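Local coordinates for putative peptidyl-arginine deiminase family protein (Campylobacter jejuni subsp. jejuni serotype O:2, PDB 6B2W), which probably hydrolyses agmatine to N-carbamoylputrescine in polyamine biosynthesis, at residues D82-W87 against E119-V124; W87-G92 against S320-C325; L102-F107 against F133-K138; T108-G113 against D141-G146. The protein carries 1 engineered substitution. All coordinates share one frame; numbering follows the deposited sequence.

Interaction 1 (D82-W87 against E119-V124). With K (potassium ion), chain D; AG2 (agmatine), chain C.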
# COMPACT_ATOMS: atom_id res chain seq x y z
N ASP A 82 -7.85 8.51 17.41
CA ASP A 82 -6.46 8.73 17.80
C ASP A 82 -5.53 7.80 17.03
O ASP A 82 -5.86 6.64 16.78
CB ASP A 82 -6.28 8.53 19.31
CG ASP A 82 -6.94 9.63 20.13
OD1 ASP A 82 -7.79 10.37 19.58
OD2 ASP A 82 -6.60 9.76 21.33
N THR A 83 -4.36 8.33 16.67
CA THR A 83 -3.42 7.65 15.78
C THR A 83 -1.98 7.89 16.21
O THR A 83 -1.64 8.98 16.66
CB THR A 83 -3.55 8.18 14.34
OG1 THR A 83 -3.13 9.55 14.29
CG2 THR A 83 -4.98 8.08 13.84
N ASN A 84 -1.14 6.87 16.05
CA ASN A 84 0.31 7.02 16.22
C ASN A 84 0.92 7.67 14.99
O ASN A 84 1.71 8.61 15.11
CB ASN A 84 0.99 5.67 16.44
CG ASN A 84 0.56 5.00 17.73
OD1 ASN A 84 -0.02 3.91 17.70
ND2 ASN A 84 0.84 5.64 18.86
N ASP A 85 0.54 7.17 13.81
CA ASP A 85 1.11 7.63 12.55
C ASP A 85 0.09 7.57 11.40
O ASP A 85 -1.10 7.29 11.62
CB ASP A 85 2.36 6.80 12.22
CG ASP A 85 3.41 7.59 11.45
OD1 ASP A 85 3.09 8.66 10.89
OD2 ASP A 85 4.57 7.12 11.39
N THR A 86 0.56 7.83 10.19
CA THR A 86 -0.28 8.10 9.03
C THR A 86 -0.29 6.99 7.97
O THR A 86 -0.97 7.11 6.95
CB THR A 86 0.21 9.38 8.34
OG1 THR A 86 1.59 9.24 7.99
CG2 THR A 86 0.06 10.57 9.28
N TRP A 87 0.45 5.91 8.21
CA TRP A 87 0.66 4.87 7.21
C TRP A 87 -0.44 3.80 7.29
O TRP A 87 -0.21 2.67 7.72
CB TRP A 87 2.04 4.24 7.37
CG TRP A 87 3.14 5.27 7.39
CD1 TRP A 87 3.89 5.65 8.46
CD2 TRP A 87 3.59 6.06 6.28
NE1 TRP A 87 4.79 6.62 8.09
CE2 TRP A 87 4.62 6.89 6.76
CE3 TRP A 87 3.23 6.14 4.94
CZ2 TRP A 87 5.30 7.79 5.94
CZ3 TRP A 87 3.90 7.04 4.12
CH2 TRP A 87 4.92 7.85 4.62
N GLU A 119 0.11 1.13 19.33
CA GLU A 119 -1.08 0.71 20.06
C GLU A 119 -2.34 1.44 19.59
O GLU A 119 -3.43 0.86 19.56
CB GLU A 119 -0.89 0.88 21.58
CG GLU A 119 -1.52 -0.23 22.40
CD GLU A 119 -1.34 -0.05 23.89
OE1 GLU A 119 -1.73 1.02 24.41
OE2 GLU A 119 -0.83 -0.98 24.55
N LEU A 120 -2.20 2.72 19.22
CA LEU A 120 -3.32 3.51 18.71
C LEU A 120 -3.69 3.13 17.27
O LEU A 120 -4.86 2.90 16.98
CB LEU A 120 -3.01 5.02 18.78
CG LEU A 120 -2.94 5.66 20.17
CD1 LEU A 120 -2.35 7.05 20.09
CD2 LEU A 120 -4.31 5.71 20.83
N ASP A 121 -2.69 3.05 16.39
CA ASP A 121 -2.91 2.59 15.01
C ASP A 121 -3.62 1.25 14.97
O ASP A 121 -4.46 1.01 14.10
CB ASP A 121 -1.57 2.47 14.26
CG ASP A 121 -1.00 3.81 13.83
OD1 ASP A 121 -1.73 4.83 13.87
OD2 ASP A 121 0.18 3.84 13.44
N ASN A 122 -3.28 0.37 15.92
CA ASN A 122 -3.86 -0.96 15.99
C ASN A 122 -5.37 -0.94 16.28
O ASN A 122 -6.10 -1.82 15.83
CB ASN A 122 -3.12 -1.81 17.05
CG ASN A 122 -3.28 -3.31 16.83
OD1 ASN A 122 -3.17 -3.80 15.70
ND2 ASN A 122 -3.50 -4.05 17.91
N ALA A 123 -5.82 0.07 17.03
CA ALA A 123 -7.21 0.18 17.46
C ALA A 123 -8.09 1.03 16.53
O ALA A 123 -9.27 1.23 16.82
CB ALA A 123 -7.27 0.74 18.87
N VAL A 124 -7.53 1.52 15.43
CA VAL A 124 -8.28 2.35 14.49
C VAL A 124 -9.41 1.56 13.81
O VAL A 124 -10.52 2.07 13.67
CB VAL A 124 -7.36 3.00 13.42
CG1 VAL A 124 -8.18 3.74 12.37
CG2 VAL A 124 -6.38 3.95 14.08
K K D . -5.34 -3.96 13.58
N AG2 C . 7.92 5.84 10.10
CA AG2 C . 8.51 4.87 9.16
CB AG2 C . 7.43 4.07 8.43
CG AG2 C . 7.72 4.01 6.93
CD AG2 C . 6.45 3.63 6.17
NE AG2 C . 6.60 2.33 5.51
CZ AG2 C . 5.65 1.76 4.75
NH1 AG2 C . 5.86 0.58 4.18
NH2 AG2 C . 4.48 2.36 4.56
O HOH W 1 -6.37 -0.83 13.05

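Interaction 2 (W87-G92 against S320-C325). Engineered in segment 320-325: Ser323 (natural residue Cys). With AG2 (agmatine), chain C.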
# COMPACT_ATOMS: atom_id res chain seq x y z
N TRP A 87 0.45 5.91 8.21
CA TRP A 87 0.66 4.87 7.21
C TRP A 87 -0.44 3.80 7.29
O TRP A 87 -0.21 2.67 7.72
CB TRP A 87 2.04 4.24 7.37
CG TRP A 87 3.14 5.27 7.39
CD1 TRP A 87 3.89 5.65 8.46
CD2 TRP A 87 3.59 6.06 6.28
NE1 TRP A 87 4.79 6.62 8.09
CE2 TRP A 87 4.62 6.89 6.76
CE3 TRP A 87 3.23 6.14 4.94
CZ2 TRP A 87 5.30 7.79 5.94
CZ3 TRP A 87 3.90 7.04 4.12
CH2 TRP A 87 4.92 7.85 4.62
N ILE A 88 -1.64 4.19 6.87
CA ILE A 88 -2.84 3.35 6.97
C ILE A 88 -2.82 2.12 6.04
O ILE A 88 -3.54 1.15 6.28
CB ILE A 88 -4.12 4.18 6.73
CG1 ILE A 88 -5.37 3.41 7.16
CG2 ILE A 88 -4.24 4.62 5.27
CD1 ILE A 88 -6.59 4.29 7.35
N ARG A 89 -2.00 2.15 4.99
CA ARG A 89 -1.80 0.97 4.15
C ARG A 89 -1.42 -0.25 4.98
O ARG A 89 -1.80 -1.37 4.65
CB ARG A 89 -0.70 1.25 3.12
CG ARG A 89 -0.34 0.08 2.21
CD ARG A 89 -1.53 -0.44 1.41
NE ARG A 89 -2.12 0.58 0.56
CZ ARG A 89 -3.16 0.39 -0.24
NH1 ARG A 89 -3.74 -0.80 -0.33
NH2 ARG A 89 -3.62 1.40 -0.97
N ASP A 90 -0.67 -0.03 6.06
CA ASP A 90 -0.09 -1.11 6.85
C ASP A 90 -0.93 -1.52 8.06
O ASP A 90 -0.82 -2.66 8.52
CB ASP A 90 1.32 -0.71 7.28
CG ASP A 90 2.25 -0.48 6.09
OD1 ASP A 90 1.93 -0.97 4.98
OD2 ASP A 90 3.28 0.19 6.25
N PHE A 91 -1.75 -0.62 8.59
CA PHE A 91 -2.64 -0.97 9.71
C PHE A 91 -4.14 -0.99 9.36
O PHE A 91 -4.94 -1.48 10.14
CB PHE A 91 -2.39 -0.09 10.94
CG PHE A 91 -2.74 1.36 10.76
CD1 PHE A 91 -4.06 1.80 10.89
CD2 PHE A 91 -1.76 2.31 10.51
CE1 PHE A 91 -4.38 3.14 10.75
CE2 PHE A 91 -2.07 3.65 10.37
CZ PHE A 91 -3.39 4.06 10.49
N GLY A 92 -4.50 -0.49 8.18
CA GLY A 92 -5.89 -0.44 7.76
C GLY A 92 -6.46 -1.81 7.45
O GLY A 92 -5.72 -2.71 7.03
N SER A 320 5.48 6.32 0.67
CA SER A 320 4.97 7.15 -0.41
C SER A 320 3.44 7.05 -0.49
O SER A 320 2.79 6.77 0.52
CB SER A 320 5.64 6.77 -1.73
OG SER A 320 5.42 7.74 -2.73
N LEU A 321 2.86 7.29 -1.67
CA LEU A 321 1.41 7.46 -1.79
C LEU A 321 0.62 6.22 -1.39
O LEU A 321 -0.33 6.32 -0.61
CB LEU A 321 1.03 7.87 -3.22
CG LEU A 321 1.56 9.21 -3.73
CD1 LEU A 321 1.05 9.47 -5.14
CD2 LEU A 321 1.16 10.36 -2.81
N HIS A 322 1.00 5.07 -1.93
CA HIS A 322 0.30 3.81 -1.63
C HIS A 322 0.35 3.50 -0.14
O HIS A 322 -0.66 3.13 0.46
CB HIS A 322 0.92 2.66 -2.42
CG HIS A 322 0.14 1.39 -2.35
ND1 HIS A 322 0.58 0.28 -1.67
CD2 HIS A 322 -1.05 1.05 -2.89
CE1 HIS A 322 -0.31 -0.69 -1.79
NE2 HIS A 322 -1.31 -0.25 -2.53
N SER A 323 1.53 3.66 0.46
CA SER A 323 1.72 3.56 1.90
C SER A 323 0.76 4.42 2.73
O SER A 323 0.38 4.06 3.84
CB SER A 323 3.15 3.98 2.24
OG SER A 323 4.10 3.19 1.54
N SER A 324 0.39 5.58 2.20
CA SER A 324 -0.42 6.56 2.93
C SER A 324 -1.92 6.43 2.69
O SER A 324 -2.67 7.35 3.00
CB SER A 324 0.02 7.97 2.56
OG SER A 324 1.41 8.13 2.77
N CYS A 325 -2.38 5.30 2.14
CA CYS A 325 -3.82 5.12 1.92
C CYS A 325 -4.24 3.65 1.95
O CYS A 325 -3.41 2.75 1.90
CB CYS A 325 -4.23 5.77 0.60
SG CYS A 325 -3.45 5.07 -0.87
N AG2 C . 7.92 5.84 10.10
CA AG2 C . 8.51 4.87 9.16
CB AG2 C . 7.43 4.07 8.43
CG AG2 C . 7.72 4.01 6.93
CD AG2 C . 6.45 3.63 6.17
NE AG2 C . 6.60 2.33 5.51
CZ AG2 C . 5.65 1.76 4.75
NH1 AG2 C . 5.86 0.58 4.18
NH2 AG2 C . 4.48 2.36 4.56
O HOH W 2 3.23 0.54 2.75

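Interaction 3 (L102-F107 against F133-K138). With K (potassium ion), chain D.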
# COMPACT_ATOMS: atom_id res chain seq x y z
N LEU A 102 -18.63 -8.80 0.87
CA LEU A 102 -17.41 -8.14 1.30
C LEU A 102 -17.28 -8.27 2.81
O LEU A 102 -18.25 -8.13 3.56
CB LEU A 102 -17.40 -6.67 0.87
CG LEU A 102 -17.12 -6.45 -0.62
CD1 LEU A 102 -17.49 -5.03 -1.03
CD2 LEU A 102 -15.67 -6.73 -0.94
N LYS A 103 -16.06 -8.58 3.24
CA LYS A 103 -15.74 -8.77 4.64
C LYS A 103 -14.35 -8.20 4.84
O LYS A 103 -13.45 -8.45 4.03
CB LYS A 103 -15.78 -10.27 4.98
CG LYS A 103 -15.62 -10.61 6.46
CD LYS A 103 -16.90 -10.42 7.25
CE LYS A 103 -16.83 -11.16 8.59
NZ LYS A 103 -17.70 -10.56 9.64
N ALA A 104 -14.17 -7.43 5.91
CA ALA A 104 -12.90 -6.75 6.18
C ALA A 104 -12.11 -7.51 7.23
O ALA A 104 -12.66 -7.91 8.26
CB ALA A 104 -13.16 -5.32 6.63
N LEU A 105 -10.81 -7.69 6.98
CA LEU A 105 -9.93 -8.38 7.92
C LEU A 105 -9.12 -7.37 8.74
O LEU A 105 -8.67 -6.35 8.22
CB LEU A 105 -8.98 -9.32 7.18
CG LEU A 105 -9.63 -10.36 6.25
CD1 LEU A 105 -8.57 -11.34 5.75
CD2 LEU A 105 -10.75 -11.11 6.95
N ASP A 106 -8.94 -7.69 10.03
CA ASP A 106 -8.23 -6.83 10.98
C ASP A 106 -7.02 -7.56 11.54
O ASP A 106 -7.09 -8.17 12.61
CB ASP A 106 -9.19 -6.40 12.10
CG ASP A 106 -8.59 -5.36 13.05
OD1 ASP A 106 -7.71 -4.58 12.62
OD2 ASP A 106 -9.00 -5.32 14.23
N PHE A 107 -5.91 -7.51 10.80
CA PHE A 107 -4.65 -8.10 11.24
C PHE A 107 -4.02 -7.25 12.33
O PHE A 107 -4.30 -6.05 12.43
CB PHE A 107 -3.67 -8.20 10.07
CG PHE A 107 -4.09 -9.16 9.01
CD1 PHE A 107 -3.80 -10.51 9.12
CD2 PHE A 107 -4.80 -8.72 7.89
CE1 PHE A 107 -4.19 -11.40 8.14
CE2 PHE A 107 -5.19 -9.61 6.91
CZ PHE A 107 -4.89 -10.95 7.03
N PHE A 133 -18.94 2.50 9.90
CA PHE A 133 -19.49 1.47 9.02
C PHE A 133 -20.52 0.59 9.71
O PHE A 133 -21.35 -0.03 9.04
CB PHE A 133 -18.37 0.59 8.44
CG PHE A 133 -17.32 1.35 7.68
CD1 PHE A 133 -17.68 2.24 6.67
CD2 PHE A 133 -15.97 1.16 7.95
CE1 PHE A 133 -16.71 2.94 5.97
CE2 PHE A 133 -15.00 1.86 7.25
CZ PHE A 133 -15.37 2.75 6.26
N LYS A 134 -20.48 0.54 11.05
CA LYS A 134 -21.39 -0.29 11.85
C LYS A 134 -21.51 -1.66 11.22
O LYS A 134 -22.57 -2.07 10.74
CB LYS A 134 -22.74 0.41 12.02
CG LYS A 134 -22.65 1.61 12.96
CD LYS A 134 -24.00 2.25 13.22
CE LYS A 134 -24.52 3.00 12.01
NZ LYS A 134 -25.74 3.80 12.34
N GLU A 135 -20.38 -2.36 11.23
CA GLU A 135 -20.16 -3.53 10.40
C GLU A 135 -19.17 -4.44 11.12
O GLU A 135 -18.17 -3.97 11.66
CB GLU A 135 -19.60 -3.07 9.05
CG GLU A 135 -18.98 -4.14 8.16
CD GLU A 135 -18.42 -3.57 6.87
OE1 GLU A 135 -19.07 -2.68 6.27
OE2 GLU A 135 -17.33 -4.01 6.44
N GLU A 136 -19.46 -5.74 11.13
CA GLU A 136 -18.63 -6.70 11.85
C GLU A 136 -17.24 -6.75 11.20
O GLU A 136 -17.10 -6.51 10.00
CB GLU A 136 -19.28 -8.09 11.87
CG GLU A 136 -19.04 -8.88 13.16
CD GLU A 136 -20.13 -8.66 14.19
OE1 GLU A 136 -21.30 -8.96 13.89
OE2 GLU A 136 -19.82 -8.20 15.32
N LEU A 137 -16.24 -7.07 12.00
CA LEU A 137 -14.85 -7.01 11.57
C LEU A 137 -14.16 -8.30 12.00
O LEU A 137 -14.25 -8.69 13.16
CB LEU A 137 -14.19 -5.79 12.23
CG LEU A 137 -12.76 -5.39 11.87
CD1 LEU A 137 -12.64 -5.00 10.40
CD2 LEU A 137 -12.32 -4.24 12.76
N LYS A 138 -13.50 -8.98 11.07
CA LYS A 138 -12.86 -10.26 11.37
C LYS A 138 -11.46 -10.06 11.95
O LYS A 138 -10.53 -9.68 11.23
CB LYS A 138 -12.80 -11.15 10.13
CG LYS A 138 -12.59 -12.63 10.46
CD LYS A 138 -12.27 -13.46 9.23
CE LYS A 138 -13.48 -13.67 8.34
NZ LYS A 138 -14.31 -14.81 8.80
K K D . -5.34 -3.96 13.58
O HOH W 3 -16.41 -6.69 7.44
O HOH W 1 -6.37 -0.83 13.05

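Interaction 4 (T108-G113 against D141-G146). With AG2 (agmatine), chain C.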
# COMPACT_ATOMS: atom_id res chain seq x y z
N THR A 108 -3.17 -7.87 13.14
CA THR A 108 -2.42 -7.16 14.16
C THR A 108 -1.28 -6.37 13.51
O THR A 108 -0.64 -6.84 12.57
CB THR A 108 -1.86 -8.13 15.23
OG1 THR A 108 -2.92 -8.95 15.73
CG2 THR A 108 -1.23 -7.37 16.38
N PHE A 109 -1.05 -5.15 14.01
CA PHE A 109 -0.02 -4.25 13.50
C PHE A 109 0.92 -3.84 14.64
O PHE A 109 0.46 -3.30 15.65
CB PHE A 109 -0.68 -3.03 12.87
CG PHE A 109 0.26 -1.89 12.60
CD1 PHE A 109 1.05 -1.87 11.46
CD2 PHE A 109 0.35 -0.81 13.48
CE1 PHE A 109 1.91 -0.82 11.21
CE2 PHE A 109 1.20 0.24 13.23
CZ PHE A 109 1.99 0.25 12.09
N ASN A 110 2.21 -4.11 14.48
CA ASN A 110 3.22 -3.80 15.51
C ASN A 110 4.28 -2.80 15.06
O ASN A 110 5.37 -2.74 15.63
CB ASN A 110 3.88 -5.10 16.03
CG ASN A 110 4.83 -5.73 15.03
OD1 ASN A 110 4.81 -5.42 13.84
ND2 ASN A 110 5.67 -6.64 15.51
N ALA A 111 3.95 -2.00 14.05
CA ALA A 111 4.87 -1.01 13.48
C ALA A 111 6.21 -1.61 13.03
O ALA A 111 7.27 -1.18 13.49
CB ALA A 111 5.10 0.15 14.45
N TRP A 112 6.13 -2.59 12.14
CA TRP A 112 7.30 -3.09 11.40
C TRP A 112 8.40 -3.68 12.29
O TRP A 112 9.59 -3.50 12.03
CB TRP A 112 7.86 -1.97 10.50
CG TRP A 112 6.77 -1.19 9.82
CD1 TRP A 112 6.00 -1.61 8.78
CD2 TRP A 112 6.30 0.12 10.16
NE1 TRP A 112 5.09 -0.64 8.43
CE2 TRP A 112 5.25 0.43 9.26
CE3 TRP A 112 6.67 1.06 11.12
CZ2 TRP A 112 4.57 1.65 9.31
CZ3 TRP A 112 5.98 2.27 11.17
CH2 TRP A 112 4.95 2.55 10.26
N GLY A 113 7.98 -4.41 13.32
CA GLY A 113 8.89 -4.99 14.30
C GLY A 113 9.12 -4.09 15.50
O GLY A 113 10.24 -3.94 15.96
N ASP A 141 -5.54 -13.23 14.17
CA ASP A 141 -4.45 -13.25 15.16
C ASP A 141 -3.13 -13.51 14.42
O ASP A 141 -2.58 -14.60 14.48
CB ASP A 141 -4.74 -14.33 16.21
CG ASP A 141 -4.04 -14.07 17.53
OD1 ASP A 141 -2.98 -13.41 17.55
OD2 ASP A 141 -4.55 -14.55 18.57
N PHE A 142 -2.65 -12.48 13.73
CA PHE A 142 -1.51 -12.61 12.83
C PHE A 142 -0.97 -11.23 12.44
O PHE A 142 -1.73 -10.37 11.99
CB PHE A 142 -1.92 -13.37 11.57
CG PHE A 142 -0.78 -13.70 10.65
CD1 PHE A 142 -0.03 -14.85 10.83
CD2 PHE A 142 -0.46 -12.86 9.59
CE1 PHE A 142 1.01 -15.16 9.97
CE2 PHE A 142 0.59 -13.16 8.74
CZ PHE A 142 1.32 -14.31 8.93
N ILE A 143 0.34 -11.03 12.62
CA ILE A 143 0.98 -9.75 12.30
C ILE A 143 1.15 -9.63 10.78
O ILE A 143 1.83 -10.45 10.16
CB ILE A 143 2.36 -9.61 12.98
CG1 ILE A 143 2.20 -9.64 14.51
CG2 ILE A 143 3.05 -8.32 12.55
CD1 ILE A 143 3.51 -9.78 15.28
N LEU A 144 0.54 -8.61 10.20
CA LEU A 144 0.64 -8.37 8.76
C LEU A 144 0.37 -6.91 8.42
O LEU A 144 -0.53 -6.29 8.99
CB LEU A 144 -0.36 -9.25 8.01
CG LEU A 144 -0.26 -9.22 6.48
CD1 LEU A 144 0.92 -10.07 6.02
CD2 LEU A 144 -1.55 -9.71 5.85
N GLU A 145 1.15 -6.38 7.48
CA GLU A 145 0.89 -5.06 6.90
C GLU A 145 0.38 -5.22 5.47
O GLU A 145 0.89 -6.05 4.72
CB GLU A 145 2.17 -4.21 6.88
CG GLU A 145 2.84 -4.02 8.23
CD GLU A 145 3.88 -5.09 8.52
OE1 GLU A 145 4.69 -5.39 7.62
OE2 GLU A 145 3.90 -5.62 9.65
N GLY A 146 -0.62 -4.42 5.11
CA GLY A 146 -1.18 -4.44 3.76
C GLY A 146 -0.18 -4.08 2.66
O GLY A 146 -0.30 -4.55 1.53
N AG2 C . 7.92 5.84 10.10
CA AG2 C . 8.51 4.87 9.16
CB AG2 C . 7.43 4.07 8.43
CG AG2 C . 7.72 4.01 6.93
CD AG2 C . 6.45 3.63 6.17
NE AG2 C . 6.60 2.33 5.51
CZ AG2 C . 5.65 1.76 4.75
NH1 AG2 C . 5.86 0.58 4.18
NH2 AG2 C . 4.48 2.36 4.56
O HOH W 4 3.18 -3.98 11.94

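Interaction 1 (D82-W87 against E119-V124)
Asn84 and Asp121 hold each other's backbone. The Asn84 side chain runs across that of Leu120 at about a right angle and turns its OD1 to the short, weakly bonded helix 119-122. There Asp121 N donates to OD1 at 3.1 Å and nearly straight (167°), coming from above the amide plane, while Leu120 N adds a weaker bond to the same oxygen. CG of Asn84 sits opposite its own carbonyl carbon (chi1 -64°), which swings the amide out over the helix, and ND2 then rests against Leu120 CD1 at 3.7 Å. In return, the Asp121 carboxylate takes Asp85 N on the syn side of OD1, 3.3 Å away, and a weak bond from Asn84 N to the same atom. In this pentein-type α/β fold the exchange pins the loop after strand 76-80 to a short helix beside the potassium ion. Asn122 binds that ion through both its O and its OD1, with Asp106 and Phe107 completing the protein ligands, and Asp121 O accepts from a water that lies, at long range, beside the potassium ion. Farther along the loop, Asp85 belongs to the agmatine pocket, its OD2 3.8 Å from the ligand N. Beyond Asn84, Leu120 CD2 rests on Asp82 CB at 3.8 Å, and Val124 CG2 lies against Asp82 O.

Interaction 2 (W87-G92 against S320-C325)
The guanidinium of Arg89 lies flat on the ring of His322, planes 11° apart and centres 3.4 Å from each other, with Cys325 O over the opposite guanidinium face. At the edge, almost in the guanidinium plane, His322 O accepts from Arg89 NE at 2.9 Å in a nearly straight bond (169°). Cys325 N reaches the same oxygen from the other side of its carbonyl plane. Arg89 gets there by bending at chi2 and chi3, which folds the chain back over His322. Outside the contact, Asn327 takes NH2 of Arg89, and Glu15 and Asp209 hold the two nitrogens of His322. The second flat group is the Trp87 indole: agmatine CD sits over the centre of one face, Ser320 O lies at the edge, and Ser324 OG approaches obliquely while donating to Ser320 O at 3.0 Å. This is the buried wall of the agmatine pocket in the pentein fold that agmatine deiminases share, where a short helix from early in the chain meets a loop from near its end. Ser323 is an engineered residue, cysteine in nature; its CB packs 3.5 Å from Trp87 CE3 and 3.1 Å from agmatine NH2. Asp90 OD2 stands 3.0 Å from the same NH2, and one water bridges Asp90 OD1, Ser323 OG and both terminal nitrogens of the ligand. Backbone joins the segments too, Arg89 N donating to Ser323 O at 3.3 Å.

Interaction 3 (L102-F107 against F133-K138)
Ala104 N, Glu135 OE2 and Glu136 O all hold one water: it accepts from the amide at 2.8 Å and donates to the two oxygens, stitching strand 101-108 to the chain that comes up beside it. The two meet as parallel strands in a β-α-β crossover, with helix 124-131 on the connection between strand 101-108 and the edge strand 138-141. Leu105 pairs with Lys138 in the bridge, flanked by Lys138 N to Ala104 O at 3.1 Å and Asp106 N to Lys138 O at 2.8 Å. Before Lys138 the second chain stands off, and the water bridges the two there, while Glu135 OE1 makes a salt bridge to Arg328. On the face of the sheet shared by Leu105 and Lys138, the two side chains run alongside each other, Leu105 CD2 against Lys138 CD at 3.6 Å. The lysine then bends at chi3 and chi4, and its NZ makes a salt bridge with Glu98. The Lys103 side chain crosses that of Lys138 at about a right angle and carries its NZ to Glu136 CB. With CG opposite its backbone N (chi1 -174°), Leu137 turns its branches back to the strand: CD1 meets Ala104 CB at 3.8 Å. Its CG packs on Asp106 CB. Lys139 pairs with OD2 of that aspartate, while OD1 accepts from Asn125 and binds the potassium ion at 2.6 Å, as Phe107 O does.

Interaction 4 (T108-G113 against D141-G146)
Backbone bonds come first: Thr108 and Ile143 face each other in a parallel bridge, with Phe142 O accepting from Thr108 N at 3.1 Å and Thr108 O accepting from Leu144 N at 3.2 Å. Between these, Ile143 CA-H points at Thr108 O as a weaker C-H...O contact. Within these segments it is a single bridge; the second chain turns a corner at Phe142 and the first leaves its strand for a tight turn. Among the contacts of side chains, Ile143 crosses Asn110 at about a right angle, its CG2 3.6 Å from OD1 and its CD1 near ND2. Glu145 passes obliquely by the Trp112 indole, carboxylate and ring planes 61° apart, with CG 4.0 Å from Trp112 CD1; the same CG lies at the edge of the Phe109 ring. Polar links run through one water, which accepts from Asn110 N at 2.7 Å and from Trp112 N, and donates to Glu145 OE2 at 2.9 Å. Glu145 OE1 is meanwhile tied to Arg169 and His207, so both ends of this buried carboxylate are engaged. Asn110 serves as N-cap: its chi1 of 72° brings OD1 back over the turn to meet Gly113 N, though weakly. Ala111, Trp112 and Gly113 all have positive phi, making this a left-handed turn. It presents the indole with Phe109 CE1 behind one face and agmatine CB over the other, 3.4 Å from Trp112 CH2, an aromatic wall of the agmatine pocket that Asp90 steadies through Trp112 NE1.

In the fold
Interactions 1, 2 and 4 converge on agmatine. Trp87, shared by interactions 1 and 2, and Trp112 of interaction 4 both pack on the ligand, and their rings touch at 3.7 Å (Trp87 CD1 to Trp112 CH2). Asp90 CB of interaction 2 packs 3.6 Å from Glu145 CB of interaction 4. Phe91 fits between, touching both Asp121 O of interaction 1 and Phe109 of interaction 4. Interaction 3 is more remote, its centre about 18 Å from that of interaction 2, yet it shares the potassium ion with interaction 1 and touches interaction 4 (Phe107 CB to Phe142 O, 3.5 Å). Asn122, a ligand of that ion, also lies 3.0 Å through OD1 from Phe109 N, linking the metal site to interaction 4.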